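Local coordinates for sterol regulatory element-binding protein cleavage-activating protein (Schizosaccharomyces pombe, PDB 4YHC), which escorts the transcription factor precursor Sre1 for processing when sterol or oxygen is low, and is represented here by its WD40 domain, at residues E354-S359 and R447-V452; L220-K225 and L238-G243; K94-I99 and Q110-S115; D5-S10 and L427-S432; S311-N316 and A335-D340. The protein carries 9 engineered substitutions. One frame throughout, in Å; residues are numbered along the deposited sequence.

All five contacts belong to the WD40 domain and tie together neighbouring strands, loops or sheets of its propeller-like array. Contact 1 lies nearest the middle of the chain, about 10 Å from its centre, and packs two sheets face to face; its Arg447 side chain comes within about 4 Å of a bound citrate, probably from the crystallisation liquor. Contact 4 reaches the same five-stranded sheet from its far edge, centres 21 Å away, and joins the N-terminal strand 6-8 to the late strand 421-432. Contacts 2 and 5, with centres 24 Å apart, follow one another in sequence, and contact 3 stands on the other side of the chain's centre from contact 5, 46 Å between centres.

Contact 1: residues E354-S359 and R447-V452; sequences ESVMSS and RCVAIV. Engineered in segment 354-359: Ser355 (natural residue Cys).
Val356 and Val449 meet tip to tip between two neighbouring antiparallel sheets of the WD40 domain. CG1 of Val356 carries the contact, 3.7 Å from CG1 of Val449 and equally close to Val449 CG2. It stands between the backbone N and the carbonyl carbon of its own residue (chi1 51°), pointed at the opposing strand, and also comes within 4.3 Å of Ile451 CG1. On one flank, Glu354 lays its methylene CG against Ile451 CG2, while its carboxylate OE2 turns to a hydrogen bond with Ser441 OG. The strand axes approach to 7.7 Å at 151° between their directions, a spacing at which side chains rather than backbone bonds join the sheets. Further out, each strand is fixed within its own sheet: Val356 pairs through its backbone with Phe365, and Val449 with Val460. Phe365 and Met367 of strand 363-374 extend the apolar layer over Val449 and Ile451. Where strand 354-357 ends, the two segments draw together, Ser358 CA and Arg447 CA being 5.6 Å apart. Ser358 OG bonds to Asp360 OD1 and Tyr363 N, and Ser358 CB lies 4.1 Å from Arg447 N.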
# COMPACT_ATOMS: atom_id res chain seq x y z
N GLU A 354 2.47 -17.07 -1.26
CA GLU A 354 2.02 -15.76 -1.02
C GLU A 354 3.15 -14.86 -1.53
O GLU A 354 4.30 -14.97 -1.07
CB GLU A 354 1.79 -15.54 0.46
CG GLU A 354 1.44 -14.14 0.91
CD GLU A 354 0.08 -13.58 0.43
OE1 GLU A 354 -0.70 -14.32 -0.27
OE2 GLU A 354 -0.20 -12.38 0.74
N SER A 355 2.82 -13.88 -2.36
CA SER A 355 3.83 -12.96 -2.86
C SER A 355 3.42 -11.51 -2.77
O SER A 355 2.25 -11.21 -2.73
CB SER A 355 4.12 -13.28 -4.32
OG SER A 355 3.10 -12.87 -5.17
N VAL A 356 4.40 -10.61 -2.83
CA VAL A 356 4.15 -9.22 -2.73
C VAL A 356 5.38 -8.45 -3.25
O VAL A 356 6.52 -8.86 -3.04
CB VAL A 356 3.80 -8.82 -1.30
CG1 VAL A 356 4.82 -9.34 -0.27
CG2 VAL A 356 3.61 -7.31 -1.13
N MET A 357 5.14 -7.38 -3.96
CA MET A 357 6.27 -6.54 -4.43
C MET A 357 6.63 -5.41 -3.47
O MET A 357 5.79 -4.91 -2.73
CB MET A 357 6.02 -6.01 -5.82
CG MET A 357 4.93 -4.98 -5.99
SD MET A 357 4.72 -4.59 -7.76
CE MET A 357 3.48 -3.40 -7.66
N SER A 358 7.87 -5.02 -3.53
CA SER A 358 8.33 -3.88 -2.79
C SER A 358 7.65 -2.59 -3.21
O SER A 358 7.02 -2.52 -4.28
CB SER A 358 9.84 -3.77 -2.94
OG SER A 358 10.17 -3.50 -4.28
N SER A 359 7.79 -1.53 -2.38
CA SER A 359 6.97 -0.34 -2.64
C SER A 359 7.32 0.39 -3.94
O SER A 359 6.47 1.12 -4.49
CB SER A 359 7.09 0.64 -1.44
OG SER A 359 8.46 0.86 -1.22
N ARG A 447 12.78 -2.13 -0.53
CA ARG A 447 13.48 -3.40 -0.54
C ARG A 447 12.99 -4.40 0.50
O ARG A 447 13.70 -5.35 0.85
CB ARG A 447 14.97 -3.19 -0.29
CG ARG A 447 15.71 -2.41 -1.39
CD ARG A 447 17.21 -2.29 -0.98
NE ARG A 447 17.80 -1.04 -1.43
CZ ARG A 447 18.72 -0.32 -0.79
NH1 ARG A 447 19.22 -0.66 0.41
NH2 ARG A 447 19.15 0.78 -1.38
N CYS A 448 11.84 -4.18 1.08
CA CYS A 448 11.40 -5.03 2.18
C CYS A 448 9.89 -5.13 2.24
O CYS A 448 9.16 -4.19 1.89
CB CYS A 448 11.95 -4.54 3.52
SG CYS A 448 11.89 -5.80 4.79
N VAL A 449 9.44 -6.31 2.65
CA VAL A 449 8.07 -6.68 2.73
C VAL A 449 7.80 -7.35 4.06
O VAL A 449 8.69 -7.91 4.71
CB VAL A 449 7.94 -7.57 1.49
CG1 VAL A 449 7.91 -9.07 1.66
CG2 VAL A 449 7.48 -6.84 0.27
N ALA A 450 6.55 -7.26 4.49
CA ALA A 450 6.02 -8.03 5.61
C ALA A 450 5.03 -9.07 5.09
O ALA A 450 4.11 -8.74 4.30
CB ALA A 450 5.32 -7.11 6.62
N ILE A 451 5.21 -10.31 5.55
CA ILE A 451 4.37 -11.44 5.17
C ILE A 451 3.83 -12.05 6.49
O ILE A 451 4.59 -12.49 7.32
CB ILE A 451 5.14 -12.53 4.40
CG1 ILE A 451 5.60 -11.94 3.07
CG2 ILE A 451 4.20 -13.71 4.10
CD1 ILE A 451 6.44 -12.88 2.22
N VAL A 452 2.51 -12.10 6.63
CA VAL A 452 1.88 -12.72 7.81
C VAL A 452 2.00 -14.24 7.73
O VAL A 452 1.76 -14.87 6.69
CB VAL A 452 0.41 -12.30 7.94
CG1 VAL A 452 -0.35 -13.12 8.99
CG2 VAL A 452 0.32 -10.82 8.33

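Contact 2: residues L220-K225 and L238-G243; sequences LTETKK and LARDSG
In a four-stranded antiparallel sheet of the WD40 domain, the form of a propeller blade, the turn between strands 235-239 and 243-248 is clasped by the loop leading into the sheet's first strand, and Glu222 fastens it to Arg240, Asp241 and Ser242. Glu222 OE1 accepts three N-H groups: Arg240 NH1 at 2.9 Å in a salt bridge, Ser242 N at 3.0 Å and Asp241 N at 3.1 Å. All three lie well out of the carboxylate plane, Arg240 NH1 on one side and the two backbone N-H groups on the other, the Asp241 bond being the most bent (137° at the hydrogen). The oxygen nevertheless lies in the plane of the Arg240 guanidinium, at its edge. Three donors on one oxygen would probably keep the glutamate charged. Ser242 OG donates to OE2 in a bond modelled doubtfully short. A second salt bridge, its length likewise doubtful, runs from Lys225 NZ to the syn lone pair of Asp241 OD1. At the strand end, Lys225 N bonds almost straight to Ala239 O at 2.8 Å. Lys224 CG, anti to its carbonyl carbon (chi1 -84°), lies 3.6 Å from Leu238 CD2; NZ bonds to Gly196 O. Asp245 on strand 243-248 takes Arg240 NH2 in a further salt bridge, Ile263 O receives Lys225 NZ, and Leu238 packs on Ile227 of strand 226-230.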
# COMPACT_ATOMS: atom_id res chain seq x y z
N LEU A 220 -15.35 1.75 -23.74
CA LEU A 220 -16.46 2.16 -22.85
C LEU A 220 -17.35 1.03 -22.30
O LEU A 220 -17.95 1.20 -21.24
CB LEU A 220 -17.34 3.22 -23.54
CG LEU A 220 -16.75 4.62 -23.67
CD1 LEU A 220 -17.44 5.49 -24.73
CD2 LEU A 220 -16.73 5.29 -22.28
N THR A 221 -17.40 -0.11 -22.98
CA THR A 221 -18.22 -1.23 -22.49
C THR A 221 -17.51 -2.15 -21.48
O THR A 221 -18.14 -3.03 -20.89
CB THR A 221 -18.74 -2.15 -23.65
OG1 THR A 221 -17.66 -2.92 -24.19
CG2 THR A 221 -19.34 -1.35 -24.73
N GLU A 222 -16.20 -1.96 -21.31
CA GLU A 222 -15.47 -2.81 -20.39
C GLU A 222 -15.92 -2.50 -18.97
O GLU A 222 -16.27 -1.39 -18.64
CB GLU A 222 -13.96 -2.65 -20.57
CG GLU A 222 -13.46 -3.01 -21.94
CD GLU A 222 -11.97 -3.07 -22.02
OE1 GLU A 222 -11.27 -2.68 -21.03
OE2 GLU A 222 -11.46 -3.52 -23.06
N THR A 223 -16.04 -3.55 -18.20
CA THR A 223 -16.16 -3.43 -16.75
C THR A 223 -14.85 -2.80 -16.11
O THR A 223 -13.74 -3.26 -16.38
CB THR A 223 -16.31 -4.80 -16.17
OG1 THR A 223 -17.36 -5.47 -16.85
CG2 THR A 223 -16.61 -4.75 -14.63
N LYS A 224 -15.05 -1.81 -15.28
CA LYS A 224 -13.99 -1.17 -14.45
C LYS A 224 -13.72 -2.06 -13.24
O LYS A 224 -14.63 -2.52 -12.56
CB LYS A 224 -14.43 0.22 -14.03
CG LYS A 224 -14.14 1.26 -15.09
CD LYS A 224 -14.74 1.00 -16.50
CE LYS A 224 -16.08 1.70 -16.75
NZ LYS A 224 -16.01 3.16 -16.33
N LYS A 225 -12.46 -2.34 -12.98
CA LYS A 225 -12.10 -3.37 -11.99
C LYS A 225 -11.39 -2.79 -10.76
O LYS A 225 -11.42 -3.41 -9.67
CB LYS A 225 -11.21 -4.41 -12.67
CG LYS A 225 -11.86 -5.20 -13.81
CD LYS A 225 -13.02 -6.01 -13.25
CE LYS A 225 -13.58 -7.10 -14.19
NZ LYS A 225 -12.57 -8.11 -14.53
N LEU A 238 -6.74 3.47 -13.69
CA LEU A 238 -8.08 2.87 -13.78
C LEU A 238 -7.93 1.53 -14.55
O LEU A 238 -7.61 1.54 -15.69
CB LEU A 238 -9.00 3.80 -14.55
CG LEU A 238 -10.55 3.56 -14.55
CD1 LEU A 238 -11.07 3.18 -15.91
CD2 LEU A 238 -11.10 2.54 -13.58
N ALA A 239 -8.10 0.42 -13.88
CA ALA A 239 -7.96 -0.89 -14.43
C ALA A 239 -9.33 -1.34 -14.93
O ALA A 239 -10.33 -1.11 -14.29
CB ALA A 239 -7.53 -1.86 -13.39
N ARG A 240 -9.35 -1.93 -16.11
CA ARG A 240 -10.61 -2.40 -16.75
C ARG A 240 -10.21 -3.78 -17.29
O ARG A 240 -9.38 -4.48 -16.62
CB ARG A 240 -11.12 -1.39 -17.81
CG ARG A 240 -10.08 -0.82 -18.76
CD ARG A 240 -10.65 0.27 -19.71
NE ARG A 240 -9.55 0.86 -20.46
CZ ARG A 240 -8.80 0.24 -21.37
NH1 ARG A 240 -9.08 -0.99 -21.81
NH2 ARG A 240 -7.73 0.87 -21.85
N ASP A 241 -10.81 -4.24 -18.38
CA ASP A 241 -10.63 -5.67 -18.77
C ASP A 241 -9.62 -5.92 -19.84
O ASP A 241 -9.19 -7.04 -19.99
CB ASP A 241 -12.01 -6.29 -19.09
CG ASP A 241 -12.66 -6.96 -17.84
OD1 ASP A 241 -11.95 -7.41 -16.89
OD2 ASP A 241 -13.88 -7.02 -17.78
N SER A 242 -9.26 -4.93 -20.66
CA SER A 242 -8.14 -5.08 -21.61
C SER A 242 -7.02 -4.09 -21.37
O SER A 242 -6.11 -3.89 -22.21
CB SER A 242 -8.60 -4.98 -23.09
OG SER A 242 -9.18 -3.71 -23.35
N GLY A 243 -7.00 -3.51 -20.18
CA GLY A 243 -5.87 -2.64 -19.80
C GLY A 243 -6.09 -1.69 -18.64
O GLY A 243 -7.03 -1.85 -17.86

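Contact 3: residues K94-I99 and Q110-S115; sequences KDTLFI and QHSYHS. Engineered in segment 110-115: Ser115 (natural residue Cys).
Tyr113, Leu97 and Gln110 bury more surface here than any other residues, at the open end of the hairpin of strands 96-101 and 106-112, in a four-stranded WD40 sheet largely within the predicted second WD repeat. The tyrosine lies beyond the last strand pair and brings its ring up to the backbone of residues 94-96, with CE1 3.2 Å from Thr96 N. Its CG stands between the backbone N and the carbonyl carbon (chi1 82°), which heads the ring toward segment 94-99; OH separately bonds to Ser93 O. Leu97 and His111 form a hydrogen-bonded antiparallel pair: Leu97 N meets His111 O at 2.8 Å almost straight (178°), and His111 N returns to Leu97 O at 2.9 Å. Their side chains lie side by side, Leu97 CG 3.9 Å from His111 CB, and both touch Ile163 of strand 161-170. On the other face of the sheet, Gln110 extends alongside Phe98. Its CG lies 3.5 Å from Thr96 CG2, and its amide carbon CD comes 3.9 Å from Phe98 CE2, with amide and ring planes 47° apart. Thr96 CG2 also sits over one face of the Phe98 ring, toward the rim. The backbone supplies the polar links across this contact, including Tyr113 N to Asp95 O at 2.9 Å, while side chains meet largely through carbon, consistent with register set by the main chain.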
# COMPACT_ATOMS: atom_id res chain seq x y z
N LYS A 94 -17.85 0.08 15.78
CA LYS A 94 -19.10 0.32 15.11
C LYS A 94 -19.69 1.72 15.39
O LYS A 94 -20.35 2.27 14.52
CB LYS A 94 -20.14 -0.77 15.44
CG LYS A 94 -20.62 -0.81 16.89
CD LYS A 94 -21.57 -1.99 17.19
CE LYS A 94 -21.66 -2.22 18.70
NZ LYS A 94 -22.22 -3.55 19.09
N ASP A 95 -19.43 2.29 16.56
CA ASP A 95 -19.97 3.60 16.91
C ASP A 95 -18.98 4.62 17.42
O ASP A 95 -19.38 5.75 17.71
CB ASP A 95 -21.12 3.48 17.94
CG ASP A 95 -20.72 2.78 19.22
OD1 ASP A 95 -19.56 2.83 19.64
OD2 ASP A 95 -21.62 2.15 19.82
N THR A 96 -17.70 4.26 17.51
CA THR A 96 -16.73 5.20 18.12
C THR A 96 -15.41 5.23 17.38
O THR A 96 -14.91 4.19 16.92
CB THR A 96 -16.50 4.75 19.57
OG1 THR A 96 -17.76 4.40 20.16
CG2 THR A 96 -15.84 5.82 20.41
N LEU A 97 -14.83 6.43 17.28
CA LEU A 97 -13.48 6.56 16.81
C LEU A 97 -12.56 6.99 17.94
O LEU A 97 -12.94 7.77 18.86
CB LEU A 97 -13.41 7.49 15.60
CG LEU A 97 -13.45 8.99 15.79
CD1 LEU A 97 -12.10 9.64 15.97
CD2 LEU A 97 -14.14 9.59 14.57
N PHE A 98 -11.37 6.43 17.88
CA PHE A 98 -10.36 6.64 18.88
C PHE A 98 -9.09 7.07 18.20
O PHE A 98 -8.63 6.40 17.29
CB PHE A 98 -10.11 5.32 19.59
CG PHE A 98 -11.33 4.61 20.15
CD1 PHE A 98 -12.03 3.70 19.41
CD2 PHE A 98 -11.67 4.73 21.50
CE1 PHE A 98 -13.09 2.97 19.92
CE2 PHE A 98 -12.73 3.99 22.04
CZ PHE A 98 -13.46 3.12 21.24
N ILE A 99 -8.46 8.13 18.66
CA ILE A 99 -7.23 8.65 18.07
C ILE A 99 -6.14 8.51 19.11
O ILE A 99 -6.22 9.17 20.19
CB ILE A 99 -7.31 10.15 17.72
CG1 ILE A 99 -8.46 10.45 16.76
CG2 ILE A 99 -5.96 10.65 17.20
CD1 ILE A 99 -8.46 9.69 15.47
N GLN A 110 -11.64 10.60 21.74
CA GLN A 110 -12.67 9.61 21.49
C GLN A 110 -13.91 10.35 21.04
O GLN A 110 -14.25 11.35 21.64
CB GLN A 110 -12.92 8.83 22.74
CG GLN A 110 -14.03 7.82 22.65
CD GLN A 110 -14.20 7.08 23.96
OE1 GLN A 110 -13.26 6.97 24.70
NE2 GLN A 110 -15.37 6.53 24.21
N HIS A 111 -14.60 9.85 20.01
CA HIS A 111 -15.69 10.58 19.36
C HIS A 111 -16.69 9.62 18.78
O HIS A 111 -16.28 8.70 18.05
CB HIS A 111 -15.17 11.46 18.23
CG HIS A 111 -16.19 12.40 17.69
ND1 HIS A 111 -16.45 13.63 18.26
CD2 HIS A 111 -17.02 12.30 16.62
CE1 HIS A 111 -17.39 14.25 17.57
NE2 HIS A 111 -17.76 13.45 16.57
N SER A 112 -17.99 9.83 19.05
CA SER A 112 -18.97 8.87 18.58
C SER A 112 -19.51 9.25 17.19
O SER A 112 -19.53 10.41 16.86
CB SER A 112 -20.03 8.65 19.62
OG SER A 112 -19.38 8.07 20.74
N TYR A 113 -19.83 8.26 16.36
CA TYR A 113 -19.99 8.55 14.93
C TYR A 113 -21.03 7.60 14.39
O TYR A 113 -21.15 6.47 14.88
CB TYR A 113 -18.62 8.48 14.17
CG TYR A 113 -18.21 7.08 13.78
CD1 TYR A 113 -17.56 6.23 14.68
CD2 TYR A 113 -18.51 6.59 12.53
CE1 TYR A 113 -17.28 4.94 14.37
CE2 TYR A 113 -18.20 5.32 12.21
CZ TYR A 113 -17.61 4.49 13.12
OH TYR A 113 -17.33 3.19 12.73
N HIS A 114 -21.80 8.07 13.40
CA HIS A 114 -22.81 7.24 12.73
C HIS A 114 -22.14 6.38 11.62
O HIS A 114 -21.30 6.86 10.85
CB HIS A 114 -24.02 8.08 12.19
CG HIS A 114 -25.04 8.46 13.25
ND1 HIS A 114 -25.82 7.54 13.91
CD2 HIS A 114 -25.41 9.68 13.73
CE1 HIS A 114 -26.62 8.16 14.76
NE2 HIS A 114 -26.40 9.46 14.67
N SER A 115 -22.48 5.10 11.64
CA SER A 115 -22.08 4.10 10.65
C SER A 115 -23.34 3.33 10.38
O SER A 115 -24.09 3.09 11.30
CB SER A 115 -21.08 3.10 11.26
OG SER A 115 -19.83 3.12 10.61

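Contact 4: residues D5-S10 and L427-S432; sequences DHDELS and LKMYNS
His6 to Tyr430 and Glu8 to Lys428 are hydrogen-bonded antiparallel pairs flanking the non-hydrogen-bonded pair Asp7 with Met429, the strand axes 4.6 Å apart. Asp5 N adds a bond to Tyr430 O at 2.9 Å. Tyr430 CB sits over one face of the His6 ring, 3.5 Å from its centroid, a CH-pi contact. The two rings are nearly parallel, 13° between planes, but barely overlap. Strand 6-8 is one of the two outermost strands of a five-stranded antiparallel sheet of the WD40 domain, set against strand 421-432. On the face opposite His6, Asp7 CG, anti to its carbonyl carbon (chi1 -70°), brings the carboxylate alongside Met429, Asp7 OD1 3.5 Å from Met429 CG, and near Leu427 CD2; Ser4 OG and Trp3 NE1 hold the two oxygens. An alanine in place of Asp7 would probably leave Ser4 OG and Trp3 NE1 without these acceptors and open a gap beside Met429 CG. Glu8 OE2 and Lys428 NZ are 4.5 Å apart, beyond a salt bridge, and a water that donates to Glu8 OE2 accepts weakly from Lys428 NZ. At the type II turn Met429-Ser432, Asn431 ND2 bonds weakly to both Asp5 oxygens, while another water links Asp5 OD1 to Asn431 O.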
# COMPACT_ATOMS: atom_id res chain seq x y z
N ASP A 5 10.94 -23.97 17.68
CA ASP A 5 12.11 -24.19 18.59
C ASP A 5 13.36 -23.65 17.96
O ASP A 5 14.10 -22.86 18.60
CB ASP A 5 12.30 -25.64 18.91
CG ASP A 5 11.25 -26.17 19.85
OD1 ASP A 5 10.34 -25.38 20.32
OD2 ASP A 5 11.34 -27.40 20.07
N HIS A 6 13.58 -24.01 16.70
CA HIS A 6 14.66 -23.36 15.91
C HIS A 6 14.37 -23.44 14.44
O HIS A 6 13.66 -24.32 13.98
CB HIS A 6 16.04 -24.04 16.16
CG HIS A 6 16.12 -25.46 15.66
ND1 HIS A 6 15.78 -26.55 16.43
CD2 HIS A 6 16.48 -25.97 14.46
CE1 HIS A 6 15.94 -27.67 15.73
NE2 HIS A 6 16.39 -27.34 14.55
N ASP A 7 15.00 -22.54 13.71
CA ASP A 7 14.99 -22.52 12.26
C ASP A 7 16.34 -22.95 11.73
O ASP A 7 17.38 -22.61 12.31
CB ASP A 7 14.71 -21.11 11.79
CG ASP A 7 13.29 -20.65 12.08
OD1 ASP A 7 12.46 -21.46 12.54
OD2 ASP A 7 12.95 -19.48 11.75
N GLU A 8 16.33 -23.69 10.63
CA GLU A 8 17.55 -24.04 9.94
C GLU A 8 17.59 -23.53 8.50
O GLU A 8 16.59 -23.61 7.80
CB GLU A 8 17.67 -25.59 9.97
CG GLU A 8 18.69 -26.18 9.01
CD GLU A 8 18.49 -27.69 8.79
OE1 GLU A 8 18.62 -28.10 7.62
OE2 GLU A 8 18.21 -28.43 9.77
N LEU A 9 18.72 -22.92 8.09
CA LEU A 9 18.97 -22.43 6.72
C LEU A 9 20.37 -22.84 6.30
O LEU A 9 21.21 -23.12 7.15
CB LEU A 9 18.97 -20.91 6.70
CG LEU A 9 17.61 -20.27 7.04
CD1 LEU A 9 17.42 -20.10 8.52
CD2 LEU A 9 17.51 -18.90 6.45
N SER A 10 20.63 -22.87 4.99
CA SER A 10 21.97 -23.00 4.51
C SER A 10 22.77 -21.73 4.78
O SER A 10 22.25 -20.64 4.63
CB SER A 10 21.96 -23.30 3.02
OG SER A 10 21.38 -24.57 2.87
N LEU A 427 13.87 -22.90 4.28
CA LEU A 427 13.80 -22.51 5.68
C LEU A 427 13.10 -23.63 6.39
O LEU A 427 11.88 -23.84 6.17
CB LEU A 427 13.01 -21.22 5.85
CG LEU A 427 12.98 -20.65 7.26
CD1 LEU A 427 12.27 -19.28 7.28
CD2 LEU A 427 12.25 -21.52 8.21
N LYS A 428 13.83 -24.37 7.22
CA LYS A 428 13.21 -25.46 7.98
C LYS A 428 12.91 -25.01 9.39
O LYS A 428 13.81 -24.55 10.08
CB LYS A 428 14.13 -26.68 8.02
CG LYS A 428 13.54 -27.79 8.83
CD LYS A 428 14.55 -28.90 9.15
CE LYS A 428 14.67 -29.98 8.08
NZ LYS A 428 14.96 -31.34 8.67
N MET A 429 11.67 -25.19 9.83
CA MET A 429 11.22 -24.77 11.15
C MET A 429 10.91 -26.02 11.99
O MET A 429 9.98 -26.81 11.65
CB MET A 429 9.93 -23.92 11.08
CG MET A 429 10.06 -22.60 10.30
SD MET A 429 8.50 -21.65 10.42
CE MET A 429 8.84 -20.21 9.43
N TYR A 430 11.70 -26.20 13.04
CA TYR A 430 11.59 -27.38 13.90
C TYR A 430 10.63 -27.07 15.01
O TYR A 430 10.79 -26.10 15.71
CB TYR A 430 12.95 -27.74 14.50
CG TYR A 430 12.84 -29.02 15.25
CD1 TYR A 430 12.80 -30.23 14.57
CD2 TYR A 430 12.67 -29.03 16.61
CE1 TYR A 430 12.67 -31.42 15.25
CE2 TYR A 430 12.54 -30.22 17.32
CZ TYR A 430 12.54 -31.41 16.62
OH TYR A 430 12.40 -32.60 17.29
N ASN A 431 9.59 -27.86 15.13
CA ASN A 431 8.50 -27.57 16.07
C ASN A 431 7.79 -26.20 15.82
O ASN A 431 7.56 -25.38 16.76
CB ASN A 431 8.97 -27.66 17.49
CG ASN A 431 7.84 -28.02 18.41
OD1 ASN A 431 6.85 -28.62 17.96
ND2 ASN A 431 7.94 -27.65 19.67
N SER A 432 7.51 -25.98 14.55
CA SER A 432 6.81 -24.76 14.13
C SER A 432 5.50 -24.54 14.88
O SER A 432 4.69 -25.44 15.02
CB SER A 432 6.54 -24.78 12.64
OG SER A 432 5.80 -23.61 12.24
O HOH W 1 8.21 -23.96 19.32
O HOH W 2 18.34 -30.96 8.76

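Contact 5: residues S311-N316 and A335-D340; sequences SYIILN and ASLTFD. Engineered in segment 335-340: Ser336 (natural residue Cys).
Tyr312 and Ser336, an engineered residue (cysteine in nature), make the close-fitting half of this parallel strand pair. Ser336 CA lies over one face of the Tyr312 ring, 4.1 Å from its centroid, and Ser336 OG is 3.6 Å from Tyr312 CE1. The tyrosine CG stands between backbone N and carbonyl carbon (chi1 62°), which starts the ring toward Ser336. Leu337 N bonds to Tyr312 O at 2.9 Å. An alanine at Tyr312 would probably cost Ser336 CA its CH-pi contact and leave a gap where the ring lay. Beyond Leu337 the backbones diverge, and side chains bridge the widening space: Phe339 CE1 touches Ile313 CG2 at 3.8 Å, and CZ comes 3.3 Å from Ile314 O. Ser336, though packed on the buried Tyr312 ring, is itself exposed, like Ala335. Strand 335-337 edges a mixed sheet in which strand 311-317 pairs on its other side with strand 281-292; Leu315 and Asn316 both face Phe282 there in a classic beta bulge, and Phe339 stacks on His256 of strand 253-259.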
# COMPACT_ATOMS: atom_id res chain seq x y z
N SER A 311 17.87 4.72 -18.68
CA SER A 311 16.85 5.64 -19.15
C SER A 311 15.78 5.88 -18.09
O SER A 311 15.86 5.36 -16.98
CB SER A 311 16.19 5.08 -20.40
OG SER A 311 15.79 3.73 -20.19
N TYR A 312 14.78 6.68 -18.44
CA TYR A 312 13.67 6.97 -17.54
C TYR A 312 12.45 7.25 -18.32
O TYR A 312 12.50 7.45 -19.51
CB TYR A 312 14.00 8.21 -16.67
CG TYR A 312 14.21 9.47 -17.43
CD1 TYR A 312 13.17 10.32 -17.72
CD2 TYR A 312 15.51 9.84 -17.85
CE1 TYR A 312 13.37 11.49 -18.43
CE2 TYR A 312 15.73 11.03 -18.53
CZ TYR A 312 14.68 11.84 -18.82
OH TYR A 312 14.90 12.99 -19.50
N ILE A 313 11.35 7.36 -17.62
CA ILE A 313 10.05 7.58 -18.19
C ILE A 313 9.52 8.77 -17.54
O ILE A 313 9.59 8.87 -16.27
CB ILE A 313 9.21 6.36 -17.77
CG1 ILE A 313 9.81 5.09 -18.34
CG2 ILE A 313 7.75 6.47 -18.09
CD1 ILE A 313 9.40 3.83 -17.56
N ILE A 314 8.90 9.66 -18.32
CA ILE A 314 8.18 10.75 -17.78
C ILE A 314 6.74 10.33 -17.60
O ILE A 314 6.05 10.19 -18.60
CB ILE A 314 8.25 11.98 -18.73
CG1 ILE A 314 9.65 12.52 -18.82
CG2 ILE A 314 7.26 13.06 -18.32
CD1 ILE A 314 9.87 13.41 -20.04
N LEU A 315 6.31 10.15 -16.32
CA LEU A 315 4.96 9.76 -15.97
C LEU A 315 3.99 10.87 -15.99
O LEU A 315 2.84 10.64 -16.22
CB LEU A 315 4.86 9.21 -14.53
CG LEU A 315 5.09 7.77 -14.17
CD1 LEU A 315 4.57 7.55 -12.72
CD2 LEU A 315 4.48 6.84 -15.20
N ASN A 316 4.38 12.08 -15.64
CA ASN A 316 3.43 13.15 -15.66
C ASN A 316 4.20 14.49 -15.68
O ASN A 316 5.41 14.50 -15.49
CB ASN A 316 2.48 13.07 -14.46
CG ASN A 316 1.25 13.91 -14.63
OD1 ASN A 316 0.99 14.46 -15.73
ND2 ASN A 316 0.46 14.05 -13.56
N ALA A 335 18.59 8.38 -21.39
CA ALA A 335 17.58 8.43 -22.44
C ALA A 335 16.15 8.52 -21.88
O ALA A 335 15.79 7.74 -21.07
CB ALA A 335 17.71 7.19 -23.29
N SER A 336 15.40 9.52 -22.30
CA SER A 336 13.97 9.62 -22.06
C SER A 336 13.16 8.68 -22.96
O SER A 336 13.27 8.77 -24.16
CB SER A 336 13.60 11.03 -22.39
OG SER A 336 12.34 11.30 -21.90
N LEU A 337 12.38 7.77 -22.41
CA LEU A 337 11.61 6.81 -23.24
C LEU A 337 10.17 7.21 -23.43
O LEU A 337 9.56 7.77 -22.52
CB LEU A 337 11.56 5.49 -22.56
CG LEU A 337 12.87 4.81 -22.31
CD1 LEU A 337 12.64 3.58 -21.43
CD2 LEU A 337 13.55 4.42 -23.62
N THR A 338 9.62 6.93 -24.61
CA THR A 338 8.19 7.02 -24.83
C THR A 338 7.49 5.83 -24.23
O THR A 338 8.11 4.78 -24.00
CB THR A 338 7.82 7.04 -26.33
OG1 THR A 338 8.22 5.79 -26.91
CG2 THR A 338 8.55 8.19 -27.02
N PHE A 339 6.19 5.98 -24.02
CA PHE A 339 5.39 4.92 -23.46
C PHE A 339 5.43 3.73 -24.37
O PHE A 339 5.64 2.61 -23.90
CB PHE A 339 3.95 5.38 -23.14
CG PHE A 339 3.87 6.37 -21.99
CD1 PHE A 339 4.41 6.07 -20.76
CD2 PHE A 339 3.26 7.59 -22.15
CE1 PHE A 339 4.40 6.98 -19.73
CE2 PHE A 339 3.21 8.49 -21.12
CZ PHE A 339 3.80 8.19 -19.91
N ASP A 340 5.35 3.96 -25.67
CA ASP A 340 5.32 2.79 -26.61
C ASP A 340 6.59 1.98 -26.73
O ASP A 340 6.50 0.81 -27.08
CB ASP A 340 4.81 3.19 -27.99
CG ASP A 340 3.50 3.92 -27.94
OD1 ASP A 340 2.72 3.77 -26.96
OD2 ASP A 340 3.23 4.68 -28.88